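Local coordinates for protein putative serine phosphatase (Pseudomonas aeruginosa, PDB 6K4E) that probably removes phosphate from phosphoserine or phosphothreonine as a magnesium-binding PP2C-type phosphatase domain in the SiaABC pathway that controls biofilm formation, at residues Ile192-Glu204 / Ser254-Arg266. Sequence-based numbering, arbitrary orientation.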
loop_
_atom_site.group_PDB
_atom_site.type_symbol
_atom_site.label_atom_id
_atom_site.label_comp_id
_atom_site.label_asym_id
_atom_site.label_seq_id
_atom_site.Cartn_x
_atom_site.Cartn_y
_atom_site.Cartn_z
ATOM N N ILE B 192 -2.189 -11.430 18.427
ATOM C CA ILE B 192 -1.191 -10.576 19.085
ATOM C C ILE B 192 -1.656 -10.307 20.501
ATOM O O ILE B 192 -2.839 -10.058 20.731
ATOM C CB ILE B 192 -0.752 -9.299 18.290
ATOM C CG1 ILE B 192 0.212 -9.736 17.128
ATOM C CG2 ILE B 192 -0.029 -8.242 19.226
ATOM C CD1 ILE B 192 0.745 -8.731 16.302
ATOM N N SER B 193 -0.727 -10.440 21.450
ATOM C CA SER B 193 -0.985 -10.269 22.879
ATOM C C SER B 193 -0.456 -8.954 23.381
ATOM O O SER B 193 0.511 -8.413 22.828
ATOM C CB SER B 193 -0.296 -11.376 23.677
ATOM O OG SER B 193 -0.660 -12.671 23.235
ATOM N N LEU B 194 -1.049 -8.468 24.462
ATOM C CA LEU B 194 -0.533 -7.327 25.187
ATOM C C LEU B 194 0.105 -7.888 26.466
ATOM O O LEU B 194 -0.553 -8.568 27.237
ATOM C CB LEU B 194 -1.609 -6.284 25.509
ATOM C CG LEU B 194 -1.151 -5.103 26.393
ATOM C CD1 LEU B 194 -0.276 -4.143 25.640
ATOM C CD2 LEU B 194 -2.310 -4.379 26.923
ATOM N N TYR B 195 1.405 -7.643 26.651
ATOM C CA TYR B 195 2.125 -8.060 27.821
ATOM C C TYR B 195 2.224 -6.809 28.719
ATOM O O TYR B 195 2.345 -5.701 28.206
ATOM C CB TYR B 195 3.516 -8.523 27.416
ATOM C CG TYR B 195 3.589 -9.963 26.966
ATOM C CD1 TYR B 195 3.755 -10.993 27.887
ATOM C CD2 TYR B 195 3.553 -10.297 25.610
ATOM C CE1 TYR B 195 3.834 -12.322 27.482
ATOM C CE2 TYR B 195 3.632 -11.627 25.192
ATOM C CZ TYR B 195 3.773 -12.637 26.136
ATOM O OH TYR B 195 3.917 -13.951 25.761
ATOM N N ALA B 196 2.094 -6.977 30.035
ATOM C CA ALA B 196 2.187 -5.886 31.022
ATOM C C ALA B 196 3.001 -6.390 32.172
ATOM O O ALA B 196 2.821 -7.538 32.579
ATOM C CB ALA B 196 0.810 -5.489 31.526
ATOM N N SER B 197 3.891 -5.551 32.701
ATOM C CA SER B 197 4.728 -5.932 33.819
ATOM C C SER B 197 5.101 -4.742 34.715
ATOM O O SER B 197 5.326 -3.636 34.229
ATOM C CB SER B 197 5.975 -6.662 33.338
ATOM O OG SER B 197 6.642 -7.170 34.475
ATOM N N ASP B 198 5.162 -4.987 36.026
ATOM C CA ASP B 198 5.582 -3.974 36.994
ATOM C C ASP B 198 6.980 -4.314 37.554
ATOM O O ASP B 198 7.450 -3.648 38.479
ATOM C CB ASP B 198 4.532 -3.814 38.109
ATOM C CG ASP B 198 4.325 -5.043 38.997
ATOM O OD1 ASP B 198 4.762 -6.152 38.604
ATOM O OD2 ASP B 198 3.695 -4.905 40.063
ATOM N N GLY B 199 7.611 -5.344 36.974
ATOM C CA GLY B 199 8.912 -5.863 37.376
ATOM C C GLY B 199 8.802 -7.018 38.351
ATOM O O GLY B 199 9.813 -7.641 38.677
ATOM N N GLU B 200 7.581 -7.310 38.834
ATOM C CA GLU B 200 7.291 -8.403 39.758
ATOM C C GLU B 200 6.375 -9.401 39.050
ATOM O O GLU B 200 6.736 -10.561 38.853
ATOM C CB GLU B 200 6.617 -7.853 41.032
ATOM C CG GLU B 200 7.113 -8.470 42.336
ATOM C CD GLU B 200 8.220 -7.758 43.110
ATOM O OE1 GLU B 200 8.144 -6.519 43.288
ATOM O OE2 GLU B 200 9.165 -8.455 43.548
ATOM N N GLU B 201 5.211 -8.920 38.627
ATOM C CA GLU B 201 4.174 -9.681 37.939
ATOM C C GLU B 201 4.263 -9.451 36.404
ATOM O O GLU B 201 4.640 -8.364 35.987
ATOM C CB GLU B 201 2.822 -9.181 38.476
ATOM C CG GLU B 201 1.592 -9.924 37.995
ATOM C CD GLU B 201 0.276 -9.347 38.483
ATOM O OE1 GLU B 201 -0.754 -9.626 37.828
ATOM O OE2 GLU B 201 0.263 -8.630 39.514
ATOM N N VAL B 202 3.953 -10.499 35.586
ATOM C CA VAL B 202 3.858 -10.419 34.119
ATOM C C VAL B 202 2.425 -10.872 33.794
ATOM O O VAL B 202 2.030 -11.968 34.186
ATOM C CB VAL B 202 4.920 -11.242 33.307
ATOM C CG1 VAL B 202 4.760 -11.045 31.808
ATOM C CG2 VAL B 202 6.327 -10.872 33.708
ATOM N N GLN B 203 1.645 -10.011 33.139
ATOM C CA GLN B 203 0.282 -10.319 32.670
ATOM C C GLN B 203 0.329 -10.372 31.175
ATOM O O GLN B 203 1.047 -9.593 30.548
ATOM C CB GLN B 203 -0.725 -9.225 33.037
ATOM C CG GLN B 203 -0.855 -8.919 34.517
ATOM C CD GLN B 203 -2.093 -8.121 34.842
ATOM O OE1 GLN B 203 -2.650 -8.244 35.938
ATOM N NE2 GLN B 203 -2.549 -7.271 33.922
ATOM N N GLU B 204 -0.432 -11.284 30.596
ATOM C CA GLU B 204 -0.554 -11.394 29.155
ATOM C C GLU B 204 -2.056 -11.337 28.844
ATOM O O GLU B 204 -2.812 -12.208 29.282
ATOM C CB GLU B 204 0.076 -12.705 28.645
ATOM C CG GLU B 204 0.120 -12.807 27.124
ATOM C CD GLU B 204 0.480 -14.150 26.512
ATOM O OE1 GLU B 204 0.866 -15.082 27.256
ATOM O OE2 GLU B 204 0.399 -14.261 25.269
ATOM N N SER B 254 7.752 -17.695 24.427
ATOM C CA SER B 254 6.917 -16.976 25.401
ATOM C C SER B 254 7.499 -16.955 26.806
ATOM O O SER B 254 7.380 -15.920 27.468
ATOM C CB SER B 254 5.504 -17.569 25.475
ATOM O OG SER B 254 4.790 -17.560 24.253
ATOM N N ARG B 255 8.075 -18.085 27.291
ATOM C CA ARG B 255 8.644 -18.157 28.641
ATOM C C ARG B 255 9.915 -17.287 28.770
ATOM O O ARG B 255 9.981 -16.494 29.717
ATOM C CB ARG B 255 8.862 -19.605 29.134
ATOM C CG ARG B 255 7.538 -20.371 29.260
ATOM C CD ARG B 255 7.670 -21.895 29.218
ATOM N NE ARG B 255 6.407 -22.540 28.833
ATOM C CZ ARG B 255 6.092 -23.807 29.101
ATOM N NH1 ARG B 255 6.937 -24.583 29.772
ATOM N NH2 ARG B 255 4.924 -24.304 28.712
ATOM N N ARG B 256 10.887 -17.380 27.807
ATOM C CA ARG B 256 12.083 -16.511 27.863
ATOM C C ARG B 256 11.663 -15.035 27.691
ATOM O O ARG B 256 12.257 -14.176 28.325
ATOM C CB ARG B 256 13.133 -16.845 26.785
ATOM C CG ARG B 256 13.889 -18.152 26.990
ATOM C CD ARG B 256 14.914 -18.335 25.873
ATOM N NE ARG B 256 15.624 -19.603 25.985
ATOM C CZ ARG B 256 15.341 -20.713 25.300
ATOM N NH1 ARG B 256 14.392 -20.705 24.366
ATOM N NH2 ARG B 256 16.032 -21.828 25.515
ATOM N N PHE B 257 10.594 -14.776 26.914
ATOM C CA PHE B 257 10.090 -13.423 26.656
ATOM C C PHE B 257 9.485 -12.787 27.906
ATOM O O PHE B 257 9.874 -11.663 28.243
ATOM C CB PHE B 257 9.128 -13.411 25.466
ATOM C CG PHE B 257 8.695 -12.055 24.985
ATOM C CD1 PHE B 257 9.574 -11.241 24.267
ATOM C CD2 PHE B 257 7.408 -11.593 25.226
ATOM C CE1 PHE B 257 9.180 -9.978 23.829
ATOM C CE2 PHE B 257 7.012 -10.326 24.786
ATOM C CZ PHE B 257 7.888 -9.541 24.062
ATOM N N ALA B 258 8.547 -13.508 28.602
ATOM C CA ALA B 258 7.915 -13.040 29.844
ATOM C C ALA B 258 8.966 -12.758 30.943
ATOM O O ALA B 258 8.853 -11.749 31.646
ATOM C CB ALA B 258 6.902 -14.051 30.336
ATOM N N ASP B 259 9.979 -13.638 31.076
ATOM C CA ASP B 259 11.064 -13.452 32.034
ATOM C C ASP B 259 11.889 -12.223 31.725
ATOM O O ASP B 259 12.179 -11.452 32.643
ATOM C CB ASP B 259 11.957 -14.699 32.131
ATOM C CG ASP B 259 11.326 -15.895 32.816
ATOM O OD1 ASP B 259 10.194 -15.752 33.358
ATOM O OD2 ASP B 259 11.946 -16.981 32.793
ATOM N N MET B 260 12.248 -12.028 30.439
ATOM C CA MET B 260 12.995 -10.861 29.958
ATOM C C MET B 260 12.236 -9.558 30.324
ATOM O O MET B 260 12.846 -8.629 30.871
ATOM C CB MET B 260 13.201 -10.934 28.432
ATOM C CG MET B 260 14.066 -9.805 27.873
ATOM S SD MET B 260 14.196 -9.815 26.051
ATOM C CE MET B 260 12.436 -9.407 25.576
ATOM N N LEU B 261 10.907 -9.513 30.029
ATOM C CA LEU B 261 10.041 -8.377 30.321
ATOM C C LEU B 261 10.016 -8.069 31.803
ATOM O O LEU B 261 10.232 -6.923 32.156
ATOM C CB LEU B 261 8.585 -8.591 29.828
ATOM C CG LEU B 261 8.355 -8.835 28.352
ATOM C CD1 LEU B 261 6.863 -8.814 28.033
ATOM C CD2 LEU B 261 9.159 -7.852 27.453
ATOM N N ARG B 262 9.745 -9.076 32.669
ATOM C CA ARG B 262 9.713 -8.921 34.126
ATOM C C ARG B 262 11.050 -8.407 34.630
ATOM O O ARG B 262 11.092 -7.490 35.450
ATOM C CB ARG B 262 9.413 -10.266 34.803
ATOM C CG ARG B 262 9.320 -10.173 36.347
ATOM C CD ARG B 262 9.380 -11.534 37.030
ATOM N NE ARG B 262 10.661 -12.205 36.785
ATOM C CZ ARG B 262 10.823 -13.297 36.037
ATOM N NH1 ARG B 262 9.768 -13.908 35.495
ATOM N NH2 ARG B 262 12.036 -13.810 35.859
ATOM N N ASP B 263 12.136 -8.984 34.124
ATOM C CA ASP B 263 13.486 -8.567 34.511
ATOM C C ASP B 263 13.796 -7.106 34.220
ATOM O O ASP B 263 14.541 -6.493 34.969
ATOM C CB ASP B 263 14.534 -9.470 33.850
ATOM C CG ASP B 263 15.106 -10.469 34.814
ATOM O OD1 ASP B 263 14.422 -11.490 35.092
ATOM O OD2 ASP B 263 16.209 -10.209 35.344
ATOM N N HIS B 264 13.241 -6.543 33.128
ATOM C CA HIS B 264 13.580 -5.170 32.717
ATOM C C HIS B 264 12.482 -4.127 32.927
ATOM O O HIS B 264 12.803 -2.943 32.913
ATOM C CB HIS B 264 14.054 -5.178 31.249
ATOM C CG HIS B 264 15.326 -5.966 31.051
ATOM N ND1 HIS B 264 15.304 -7.334 30.753
ATOM C CD2 HIS B 264 16.619 -5.579 31.210
ATOM C CE1 HIS B 264 16.575 -7.708 30.677
ATOM N NE2 HIS B 264 17.406 -6.693 30.948
ATOM N N ALA B 265 11.216 -4.554 33.174
ATOM C CA ALA B 265 9.994 -3.726 33.260
ATOM C C ALA B 265 10.102 -2.419 34.050
ATOM O O ALA B 265 9.516 -1.415 33.643
ATOM C CB ALA B 265 8.824 -4.533 33.791
ATOM N N ARG B 266 10.791 -2.437 35.171
ATOM C CA ARG B 266 10.942 -1.246 36.012
ATOM C C ARG B 266 12.045 -0.298 35.514
ATOM O O ARG B 266 12.109 0.825 35.976
ATOM C CB ARG B 266 11.143 -1.648 37.490
ATOM C CG ARG B 266 10.154 -0.955 38.431
ATOM C CD ARG B 266 10.197 -1.438 39.884
ATOM N NE ARG B 266 9.589 -2.765 40.052
ATOM C CZ ARG B 266 9.143 -3.263 41.205
ATOM N NH1 ARG B 266 9.205 -2.540 42.319
ATOM N NH2 ARG B 266 8.615 -4.480 41.251
HETATM O O HOH W 1 3.166 -14.624 23.328
#
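Gly199, in the hairpin turn between strands 194-197 and 202-205, lies against the C-terminal part of helix 254-264 with no side chain between: its CA makes a CA-H...O contact with Arg262 O at 3.3 Å. Its positive phi suits glycine, and the methyl of Ala265 packs against Gly199 N and Ser197 OG. With chi1 at -172°, the Ser197 hydroxyl turns away from its own backbone N and toward the turn, where it accepts from Gly199 N in an ST turn and donates to Glu201 O across the hairpin. Asp198 OD1 braces the same turn, taking Glu201 N nearly along its C-O axis and Glu200 N from above the carboxylate plane. Arg266 reaches back to the turn: NH2 meets Glu200 OE1 at 2.9 Å in a salt bridge, coming from above the carboxylate plane, with the two charged planes 76° apart, while NE gives Asp198 O a weak bond. Toward the start of the helix the contact becomes apolar. Phe257 presents its CE2 edge to one face of the Tyr195 ring in a T-shaped stack, centroids 5.0 Å apart and planes at 73°; Glu204 CG lies over the opposite face. Leu261 CD1 reaches Tyr195 CB at 3.4 Å, and its side chain also touches Tyr234 of the adjoining strand 231-236. The Tyr195 hydroxyl binds a water at 2.6 Å, which has weak links to Glu204 and Ser254. Nearer the turn, Val202 CG2 wedges against Arg262 CB and Ala258 O. The helix thus packs on the edge hairpin of one sheet of the PP2C-type fold. Apolar packing at one end and polar bonds at the other hold the two together, and the salt bridge, open to competition from solvent, probably adds less than the buried rings.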